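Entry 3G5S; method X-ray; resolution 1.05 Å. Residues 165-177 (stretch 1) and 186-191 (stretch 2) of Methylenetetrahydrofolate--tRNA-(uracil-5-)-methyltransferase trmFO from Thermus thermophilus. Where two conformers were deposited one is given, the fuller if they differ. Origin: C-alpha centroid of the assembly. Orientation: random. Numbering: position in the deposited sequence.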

ATOM      1  N   LEU A 165      13.088  -5.411  -7.106  1.00 11.43           N
ATOM      2  CA  LEU A 165      13.151  -4.776  -8.407  1.00 12.77           C
ATOM      3  C   LEU A 165      13.781  -5.738  -9.410  1.00 12.21           C
ATOM      4  O   LEU A 165      14.876  -6.245  -9.187  1.00 13.10           O
ATOM      5  CB  LEU A 165      13.987  -3.501  -8.305  1.00 14.67           C
ATOM      6  CG  LEU A 165      13.925  -2.513  -9.468  1.00 16.77           C
ATOM      7  CD1 LEU A 165      12.559  -1.854  -9.508  1.00 18.00           C
ATOM      8  CD2 LEU A 165      15.017  -1.464  -9.332  1.00 18.56           C
ATOM      9  N   TYR A 166      13.098  -5.975 -10.523  1.00 12.55           N
ATOM     10  CA  TYR A 166      13.556  -6.956 -11.499  1.00 13.32           C
ATOM     11  C   TYR A 166      14.993  -6.719 -11.961  1.00 13.40           C
ATOM     12  O   TYR A 166      15.787  -7.659 -12.057  1.00 13.81           O
ATOM     13  CB  TYR A 166      12.620  -6.978 -12.706  1.00 14.69           C
ATOM     14  CG  TYR A 166      12.989  -8.014 -13.741  1.00 16.29           C
ATOM     15  CD1 TYR A 166      12.610  -9.344 -13.588  1.00 17.04           C
ATOM     16  CD2 TYR A 166      13.722  -7.668 -14.865  1.00 18.00           C
ATOM     17  CE1 TYR A 166      12.949 -10.299 -14.532  1.00 18.73           C
ATOM     18  CE2 TYR A 166      14.061  -8.615 -15.814  1.00 19.59           C
ATOM     19  CZ  TYR A 166      13.672  -9.927 -15.642  1.00 19.77           C
ATOM     20  OH  TYR A 166      14.006 -10.878 -16.582  1.00 22.38           O
ATOM     21  N   GLU A 167      15.327  -5.463 -12.243  1.00 14.33           N
ATOM     22  CA  GLU A 167      16.646  -5.139 -12.767  1.00 16.53           C
ATOM     23  C   GLU A 167      17.768  -5.450 -11.778  1.00 16.16           C
ATOM     24  O   GLU A 167      18.934  -5.504 -12.157  1.00 17.48           O
ATOM     25  CB  GLU A 167      16.704  -3.672 -13.199  1.00 18.94           C
ATOM     26  CG  GLU A 167      16.879  -2.691 -12.055  1.00 22.32           C
ATOM     27  CD  GLU A 167      17.179  -1.283 -12.533  1.00 26.98           C
ATOM     28  OE1 GLU A 167      16.707  -0.913 -13.628  1.00 27.31           O
ATOM     29  OE2 GLU A 167      17.885  -0.542 -11.814  1.00 31.01           O
ATOM     30  N   SER A 168      17.417  -5.659 -10.511  1.00 14.77           N
ATOM     31  CA  SER A 168      18.417  -5.941  -9.484  1.00 14.80           C
ATOM     32  C   SER A 168      18.700  -7.434  -9.335  1.00 14.39           C
ATOM     33  O   SER A 168      19.565  -7.821  -8.557  1.00 16.18           O
ATOM     34  CB  SER A 168      18.013  -5.336  -8.136  1.00 14.51           C
ATOM     35  OG  SER A 168      16.972  -6.073  -7.512  1.00 14.41           O
ATOM     36  N   ILE A 169      17.973  -8.262 -10.081  1.00 13.32           N
ATOM     37  CA  ILE A 169      18.188  -9.701 -10.066  1.00 13.84           C
ATOM     38  C   ILE A 169      19.319 -10.101 -11.014  1.00 14.86           C
ATOM     39  O   ILE A 169      19.397  -9.614 -12.143  1.00 16.22           O
ATOM     40  CB  ILE A 169      16.907 -10.451 -10.485  1.00 13.94           C
ATOM     41  CG1 ILE A 169      15.735 -10.071  -9.575  1.00 14.36           C
ATOM     42  CG2 ILE A 169      17.142 -11.957 -10.473  1.00 14.77           C
ATOM     43  CD1 ILE A 169      14.387 -10.579 -10.070  1.00 15.32           C
ATOM     44  N   ASP A 170      20.199 -10.977 -10.541  1.00 14.93           N
ATOM     45  CA  ASP A 170      21.241 -11.554 -11.379  1.00 15.99           C
ATOM     46  C   ASP A 170      20.660 -12.762 -12.097  1.00 15.74           C
ATOM     47  O   ASP A 170      20.582 -13.857 -11.534  1.00 15.66           O
ATOM     48  CB  ASP A 170      22.448 -11.942 -10.525  1.00 16.21           C
ATOM     49  CG  ASP A 170      23.521 -12.676 -11.307  1.00 17.70           C
ATOM     50  OD1 ASP A 170      23.408 -12.808 -12.544  1.00 18.19           O
ATOM     51  OD2 ASP A 170      24.494 -13.127 -10.666  1.00 20.01           O
ATOM     52  N   LEU A 171      20.243 -12.552 -13.340  1.00 16.03           N
ATOM     53  CA  LEU A 171      19.525 -13.577 -14.087  1.00 17.45           C
ATOM     54  C   LEU A 171      20.385 -14.792 -14.436  1.00 17.55           C
ATOM     55  O   LEU A 171      19.859 -15.839 -14.808  1.00 19.39           O
ATOM     56  CB  LEU A 171      18.893 -12.982 -15.346  1.00 18.78           C
ATOM     57  CG  LEU A 171      17.854 -11.886 -15.093  1.00 20.76           C
ATOM     58  CD1 LEU A 171      17.466 -11.209 -16.397  1.00 21.67           C
ATOM     59  CD2 LEU A 171      16.624 -12.446 -14.387  1.00 20.69           C
ATOM     60  N   THR A 172      21.701 -14.667 -14.306  1.00 17.82           N
ATOM     61  CA  THR A 172      22.568 -15.803 -14.608  1.00 18.30           C
ATOM     62  C   THR A 172      22.446 -16.899 -13.550  1.00 18.13           C
ATOM     63  O   THR A 172      22.978 -17.994 -13.722  1.00 19.93           O
ATOM     64  CB  THR A 172      24.054 -15.398 -14.739  1.00 19.59           C
ATOM     65  OG1 THR A 172      24.576 -15.049 -13.450  1.00 20.21           O
ATOM     66  CG2 THR A 172      24.225 -14.225 -15.704  1.00 21.27           C
ATOM     67  N   LYS A 173      21.750 -16.601 -12.458  1.00 16.54           N
ATOM     68  CA  LYS A 173      21.587 -17.565 -11.378  1.00 16.84           C
ATOM     69  C   LYS A 173      20.137 -18.020 -11.234  1.00 17.27           C
ATOM     70  O   LYS A 173      19.761 -18.640 -10.233  1.00 19.10           O
ATOM     71  CB  LYS A 173      22.109 -16.984 -10.063  1.00 17.80           C
ATOM     72  CG  LYS A 173      23.618 -16.772 -10.071  1.00 20.98           C
ATOM     73  CD  LYS A 173      24.113 -16.108  -8.798  1.00 22.52           C
ATOM     74  CE  LYS A 173      25.608 -15.831  -8.874  1.00 24.05           C
ATOM     75  NZ  LYS A 173      26.402 -17.078  -9.067  1.00 26.27           N
ATOM     76  N   CYS A 174      19.328 -17.719 -12.242  1.00 17.35           N
ATOM     77  CA  CYS A 174      17.929 -18.131 -12.247  1.00 17.47           C
ATOM     78  C   CYS A 174      17.538 -18.787 -13.559  1.00 17.09           C
ATOM     79  O   CYS A 174      18.246 -18.683 -14.553  1.00 18.67           O
ATOM     80  CB  CYS A 174      16.999 -16.935 -12.054  1.00 22.35           C
ATOM     81  SG  CYS A 174      17.521 -15.675 -10.908  1.00 26.77           S
ATOM     82  N   PHE A 175      16.386 -19.446 -13.558  1.00 15.88           N
ATOM     83  CA  PHE A 175      15.790 -19.931 -14.795  1.00 16.22           C
ATOM     84  C   PHE A 175      14.281 -19.709 -14.787  1.00 16.43           C
ATOM     85  O   PHE A 175      13.636 -19.850 -13.747  1.00 15.66           O
ATOM     86  CB  PHE A 175      16.166 -21.393 -15.082  1.00 16.63           C
ATOM     87  CG  PHE A 175      15.689 -22.381 -14.045  1.00 15.58           C
ATOM     88  CD1 PHE A 175      16.448 -22.656 -12.914  1.00 15.83           C
ATOM     89  CD2 PHE A 175      14.503 -23.072 -14.229  1.00 15.97           C
ATOM     90  CE1 PHE A 175      16.018 -23.586 -11.979  1.00 15.68           C
ATOM     91  CE2 PHE A 175      14.070 -23.997 -13.303  1.00 15.98           C
ATOM     92  CZ  PHE A 175      14.827 -24.254 -12.172  1.00 15.97           C
ATOM     93  N   ARG A 176      13.738 -19.319 -15.938  1.00 18.28           N
ATOM     94  CA  ARG A 176      12.301 -19.116 -16.087  1.00 20.37           C
ATOM     95  C   ARG A 176      11.644 -20.452 -16.384  1.00 21.25           C
ATOM     96  O   ARG A 176      12.007 -21.133 -17.342  1.00 22.96           O
ATOM     97  CB  ARG A 176      11.983 -18.150 -17.240  1.00 23.85           C
ATOM     98  CG  ARG A 176      12.183 -16.657 -16.963  1.00 27.36           C
ATOM     99  CD  ARG A 176      11.099 -16.043 -16.062  1.00 29.73           C
ATOM    100  NE  ARG A 176       9.831 -15.747 -16.738  1.00 31.34           N
ATOM    101  CZ  ARG A 176       9.502 -14.561 -17.248  1.00 31.25           C
ATOM    102  NH1 ARG A 176      10.350 -13.543 -17.185  1.00 31.83           N
ATOM    103  NH2 ARG A 176       8.320 -14.393 -17.826  1.00 32.63           N
ATOM    104  N   ALA A 177      10.667 -20.821 -15.569  1.00 20.01           N
ATOM    105  CA  ALA A 177       9.929 -22.048 -15.791  1.00 20.57           C
ATOM    106  C   ALA A 177       8.714 -22.111 -14.894  1.00 21.12           C
ATOM    107  O   ALA A 177       8.706 -21.572 -13.785  1.00 21.04           O
ATOM    108  CB  ALA A 177      10.813 -23.259 -15.553  1.00 20.38           C
ATOM    109  N   TYR A 186       7.342 -18.167 -13.872  1.00 19.46           N
ATOM    110  CA  TYR A 186       8.064 -17.884 -12.639  1.00 18.65           C
ATOM    111  C   TYR A 186       9.563 -17.842 -12.886  1.00 16.94           C
ATOM    112  O   TYR A 186      10.083 -18.534 -13.762  1.00 17.79           O
ATOM    113  CB  TYR A 186       7.758 -18.944 -11.574  1.00 18.67           C
ATOM    114  CG  TYR A 186       6.318 -18.982 -11.124  1.00 19.95           C
ATOM    115  CD1 TYR A 186       5.904 -18.267 -10.008  1.00 19.41           C
ATOM    116  CD2 TYR A 186       5.373 -19.729 -11.814  1.00 22.13           C
ATOM    117  CE1 TYR A 186       4.591 -18.298  -9.588  1.00 20.32           C
ATOM    118  CE2 TYR A 186       4.054 -19.764 -11.405  1.00 22.72           C
ATOM    119  CZ  TYR A 186       3.667 -19.045 -10.291  1.00 22.28           C
ATOM    120  OH  TYR A 186       2.357 -19.073  -9.878  1.00 24.50           O
ATOM    121  N   LEU A 187      10.252 -17.012 -12.114  1.00 15.52           N
ATOM    122  CA  LEU A 187      11.703 -17.065 -12.046  1.00 15.27           C
ATOM    123  C   LEU A 187      12.076 -17.983 -10.894  1.00 14.77           C
ATOM    124  O   LEU A 187      11.539 -17.867  -9.796  1.00 18.10           O
ATOM    125  CB  LEU A 187      12.291 -15.673 -11.829  1.00 18.70           C
ATOM    126  CG  LEU A 187      12.656 -14.886 -13.086  1.00 23.23           C
ATOM    127  CD1 LEU A 187      13.074 -13.472 -12.725  1.00 25.13           C
ATOM    128  CD2 LEU A 187      13.771 -15.601 -13.840  1.00 24.11           C
ATOM    129  N   ASN A 188      12.991 -18.907 -11.152  1.00 12.98           N
ATOM    130  CA  ASN A 188      13.387 -19.884 -10.151  1.00 13.10           C
ATOM    131  C   ASN A 188      14.850 -19.702  -9.799  1.00 13.24           C
ATOM    132  O   ASN A 188      15.695 -19.668 -10.684  1.00 14.80           O
ATOM    133  CB  ASN A 188      13.151 -21.293 -10.687  1.00 14.31           C
ATOM    134  CG  ASN A 188      11.708 -21.525 -11.068  1.00 15.18           C
ATOM    135  OD1 ASN A 188      10.870 -21.782 -10.208  1.00 15.85           O
ATOM    136  ND2 ASN A 188      11.403 -21.414 -12.357  1.00 16.50           N
ATOM    137  N   CYS A 189      15.138 -19.578  -8.509  1.00 12.41           N
ATOM    138  CA  CYS A 189      16.499 -19.420  -8.013  1.00 13.31           C
ATOM    139  C   CYS A 189      16.910 -20.717  -7.331  1.00 13.40           C
ATOM    140  O   CYS A 189      16.560 -20.938  -6.169  1.00 13.60           O
ATOM    141  CB  CYS A 189      16.558 -18.280  -6.995  1.00 13.69           C
ATOM    142  SG  CYS A 189      15.978 -16.683  -7.599  1.00 15.38           S
ATOM    143  N   PRO A 190      17.627 -21.596  -8.052  1.00 13.77           N
ATOM    144  CA  PRO A 190      17.993 -22.879  -7.447  1.00 14.13           C
ATOM    145  C   PRO A 190      19.113 -22.763  -6.417  1.00 15.02           C
ATOM    146  O   PRO A 190      20.003 -21.910  -6.527  1.00 16.78           O
ATOM    147  CB  PRO A 190      18.443 -23.716  -8.645  1.00 15.03           C
ATOM    148  CG  PRO A 190      18.907 -22.726  -9.655  1.00 15.88           C
ATOM    149  CD  PRO A 190      18.056 -21.497  -9.460  1.00 14.60           C
HETATM  150  N   MSE A 191      19.068 -23.666  -5.445  0.61 15.57           N
HETATM  151  CA  MSE A 191      19.951 -23.665  -4.298  0.61 17.34           C
HETATM  152  C   MSE A 191      20.472 -25.074  -4.077  0.61 16.83           C
HETATM  153  O   MSE A 191      19.743 -26.045  -4.297  0.61 17.79           O
HETATM  154  CB  MSE A 191      19.148 -23.255  -3.077  0.61 18.91           C
HETATM  155  CG  MSE A 191      19.942 -22.553  -2.042  0.61 22.20           C
HETATM  156 SE   MSE A 191      18.716 -21.749  -0.820  0.61 24.84          SE
HETATM  157  CE  MSE A 191      17.769 -20.634  -2.013  0.61  8.28           C
TER
HETATM  158  O   HOH W   1      21.197 -20.395  -8.704  1.00 18.29           O

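A short antiparallel pairing often fixes the register of two chain segments, while side chains on its two faces supply the fit; residues 165-177 and 186-191 of trmFO illustrate the division. Phe175 and Asn188 form the hydrogen-bonded pair: Phe175 N donates to Asn188 O (3.0 Å), and Asn188 N returns a bond to Phe175 O (2.8 Å). One step along, Arg176 faces Leu187 as a non-hydrogen-bonded pair, their CA atoms 4.6 Å apart, and Ala177 N then reaches Tyr186 O at 3.0 Å. In the gap between these bonds, Arg176 CA lies 3.3 Å from Tyr186 O, a CA-H...O contact to the same carbonyl oxygen that accepts from Ala177 N.

On the face carrying Leu187, shape dominates. Before the 175-176 strand, stretch 1 winds through two 3-10 segments, and Tyr166, Ile169 and Leu171 from this part meet Leu187. Leu187 CD1 fits against Tyr166 CE1 (3.7 Å) and Ile169 CD1 (4.1 Å), while Leu171 CD2 lies beside both methyls, 4.1 Å from Leu187 CD1 and 4.3 Å from Leu187 CD2. Leu187 CD2 also meets Cys174 CB at 3.9 Å and Arg176 CD at 3.5 Å, so the aliphatic part of an exposed arginine helps cover a buried leucine.

The other face is built around Phe175. Asn188 CB sits over its ring, 3.8 Å from the centroid of the Phe175 ring and nearly on the normal, while Pro190 CG approaches the ring edge, 3.8 Å from Phe175 CE1. The asparagine also works as a polar clamp: Asn188 ND2 donates to Phe175 O and to Ala177 O, each at 3.1 Å, reinforcing the backbone pairing from the side.

Beyond the bridged residue pairs, a water links the stretches, donating to Lys173 O (2.7 Å) and Pro190 O (2.9 Å). Cys174 SG and Cys189 SG, 3.8 Å apart, make an apolar contact, too distant for a disulfide.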